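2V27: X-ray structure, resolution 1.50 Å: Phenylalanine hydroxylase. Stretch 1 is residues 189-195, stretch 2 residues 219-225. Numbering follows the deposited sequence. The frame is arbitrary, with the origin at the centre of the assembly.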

# COMPACT_ATOMS: atom_id res chain seq x y z
N GLY B 189 -2.71 11.74 8.37
CA GLY B 189 -2.32 11.22 7.01
C GLY B 189 -3.55 10.81 6.19
O GLY B 189 -3.68 11.19 5.01
N GLU B 190 -4.50 10.13 6.83
CA GLU B 190 -5.74 9.78 6.13
C GLU B 190 -6.61 10.98 5.78
O GLU B 190 -7.24 10.98 4.70
CB GLU B 190 -6.57 8.81 6.97
CG GLU B 190 -5.92 7.47 7.30
CD GLU B 190 -5.65 6.56 6.07
OE1 GLU B 190 -6.10 6.90 4.97
OE2 GLU B 190 -4.95 5.53 6.29
N THR B 191 -6.66 11.97 6.66
CA THR B 191 -7.47 13.16 6.38
C THR B 191 -6.92 13.93 5.17
O THR B 191 -7.68 14.37 4.29
CB THR B 191 -7.52 14.06 7.63
OG1 THR B 191 -8.36 13.43 8.59
CG2 THR B 191 -8.11 15.43 7.31
N ASP B 192 -5.59 14.12 5.15
CA ASP B 192 -5.00 14.92 4.06
C ASP B 192 -5.26 14.18 2.74
O ASP B 192 -5.67 14.79 1.76
CB ASP B 192 -3.50 15.04 4.29
CG ASP B 192 -2.80 15.88 3.21
OD1 ASP B 192 -1.66 15.53 2.88
OD2 ASP B 192 -3.31 16.91 2.77
N TYR B 193 -5.06 12.88 2.71
CA TYR B 193 -5.14 12.12 1.46
C TYR B 193 -6.61 12.11 0.98
O TYR B 193 -6.90 12.39 -0.19
CB TYR B 193 -4.62 10.72 1.72
CG TYR B 193 -4.78 9.75 0.57
CD1 TYR B 193 -3.79 9.60 -0.44
CD2 TYR B 193 -5.89 8.90 0.54
CE1 TYR B 193 -3.96 8.64 -1.47
CE2 TYR B 193 -6.08 7.96 -0.47
CZ TYR B 193 -5.11 7.83 -1.48
OH TYR B 193 -5.28 6.87 -2.47
N ALA B 194 -7.55 11.84 1.89
CA ALA B 194 -8.97 11.79 1.54
C ALA B 194 -9.47 13.13 1.02
O ALA B 194 -10.29 13.15 0.10
CB ALA B 194 -9.81 11.32 2.76
N MET B 195 -8.96 14.24 1.58
CA MET B 195 -9.46 15.55 1.13
C MET B 195 -8.73 16.04 -0.10
O MET B 195 -9.34 16.75 -0.88
CB MET B 195 -9.30 16.58 2.25
CG MET B 195 -10.21 16.27 3.46
SD MET B 195 -11.99 16.33 3.10
CE MET B 195 -12.37 14.63 2.64
N ILE B 219 -3.17 -0.25 2.55
CA ILE B 219 -2.79 0.63 1.42
C ILE B 219 -3.57 1.97 1.44
O ILE B 219 -4.59 2.09 2.13
CB ILE B 219 -2.96 -0.01 -0.01
CG1 ILE B 219 -4.47 -0.26 -0.28
CG2 ILE B 219 -2.17 -1.30 -0.11
CD1 ILE B 219 -4.72 -0.74 -1.72
N MET B 220 -3.07 2.99 0.73
CA MET B 220 -3.84 4.22 0.54
C MET B 220 -5.02 3.81 -0.36
O MET B 220 -4.88 3.20 -1.41
CB MET B 220 -2.98 5.28 -0.09
CG MET B 220 -1.71 5.62 0.74
SD MET B 220 -2.05 5.99 2.48
CE MET B 220 -2.96 7.55 2.30
N GLN B 221 -6.22 4.13 0.11
CA GLN B 221 -7.43 3.70 -0.54
C GLN B 221 -7.59 4.31 -1.96
O GLN B 221 -7.60 5.55 -2.14
CB GLN B 221 -8.65 4.04 0.36
CG GLN B 221 -8.60 3.23 1.71
CD GLN B 221 -8.50 1.77 1.44
OE1 GLN B 221 -9.45 1.15 0.92
NE2 GLN B 221 -7.38 1.19 1.82
N PRO B 222 -7.73 3.45 -2.98
CA PRO B 222 -7.94 3.97 -4.34
C PRO B 222 -9.35 4.47 -4.60
O PRO B 222 -9.56 5.27 -5.55
CB PRO B 222 -7.60 2.77 -5.25
CG PRO B 222 -7.70 1.56 -4.38
CD PRO B 222 -7.57 1.98 -2.93
N ILE B 223 -10.30 4.11 -3.73
CA ILE B 223 -11.71 4.42 -3.96
C ILE B 223 -12.37 4.80 -2.62
O ILE B 223 -12.18 4.10 -1.63
CB ILE B 223 -12.48 3.19 -4.49
CG1 ILE B 223 -11.96 2.77 -5.86
CG2 ILE B 223 -13.97 3.49 -4.56
CD1 ILE B 223 -12.45 1.38 -6.27
N TYR B 224 -13.16 5.88 -2.66
CA TYR B 224 -14.04 6.28 -1.53
C TYR B 224 -15.46 6.37 -2.04
O TYR B 224 -15.69 6.67 -3.26
CB TYR B 224 -13.65 7.67 -1.00
CG TYR B 224 -12.31 7.68 -0.28
CD1 TYR B 224 -11.12 7.62 -0.99
CD2 TYR B 224 -12.24 7.66 1.13
CE1 TYR B 224 -9.87 7.55 -0.33
CE2 TYR B 224 -11.00 7.67 1.80
CZ TYR B 224 -9.83 7.60 1.04
OH TYR B 224 -8.57 7.56 1.59
N TYR B 225 -16.41 6.14 -1.14
CA TYR B 225 -17.84 6.38 -1.44
C TYR B 225 -18.40 7.54 -0.63
O TYR B 225 -18.12 7.70 0.54
CB TYR B 225 -18.68 5.13 -1.25
CG TYR B 225 -18.34 4.10 -2.29
CD1 TYR B 225 -17.41 3.08 -2.01
CD2 TYR B 225 -18.94 4.14 -3.56
CE1 TYR B 225 -17.08 2.11 -3.00
CE2 TYR B 225 -18.64 3.19 -4.54
CZ TYR B 225 -17.71 2.17 -4.28
OH TYR B 225 -17.37 1.22 -5.26
O HOH W 1 -8.10 8.43 4.03
O HOH W 2 -6.34 5.79 2.49

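What fills the space between the helix and the second stretch? Chiefly the side chain of Tyr193, whose CA-to-CB bond points toward the other stretch and whose ring enters a hollow formed by Met220, Gln221 and Tyr224. The helix and the strand at 223-225 run nearly at right angles, 85° between their directions, and their axes come no closer than 10.9 Å, so the helix side chains reach across, one of them to the backbone of the loop.

How is the Tyr193 ring held in that hollow? Met220 folds through three m rotamers and lays its methyl over one face: Met220 CE stands 3.6 Å from the ring centroid in a CH-pi contact, and is 3.3 Å from Tyr193 CG. At the ring edge sits the hydroxyl of Tyr224, with Tyr224 OH 3.2 Å from Tyr193 CD2. The tip of the ring is pinned by a hydrogen bond, Tyr193 OH donating to the backbone Gln221 O at 2.7 Å, so the polar end of a largely apolar plug finds a partner in the loop.

Where does Tyr224 fit in turn? Its CA-to-CB bond points toward the helix, and its ring passes beside two neighbours. Tyr193 CE2 lies near its plane, 3.8 Å from Tyr224 CE1, while Ala194 packs against the ring, with Ala194 CB 4.0 Å from Tyr224 CE2.

What occupies the space beside Glu190, which does not touch Tyr224 closely? Glu190 OE1 and Tyr224 OH are 4.2 Å apart, and two waters bridge them. Water 1 accepts from Tyr224 OH at 2.6 Å and donates to Glu190 O and OE1, at 2.8 and 2.7 Å; water 2 donates to Glu190 OE1 at 2.7 Å and to Tyr224 OH at 3.0 Å, and accepts from Gln221 N at 2.9 Å, tying the carboxylate to the loop backbone as well.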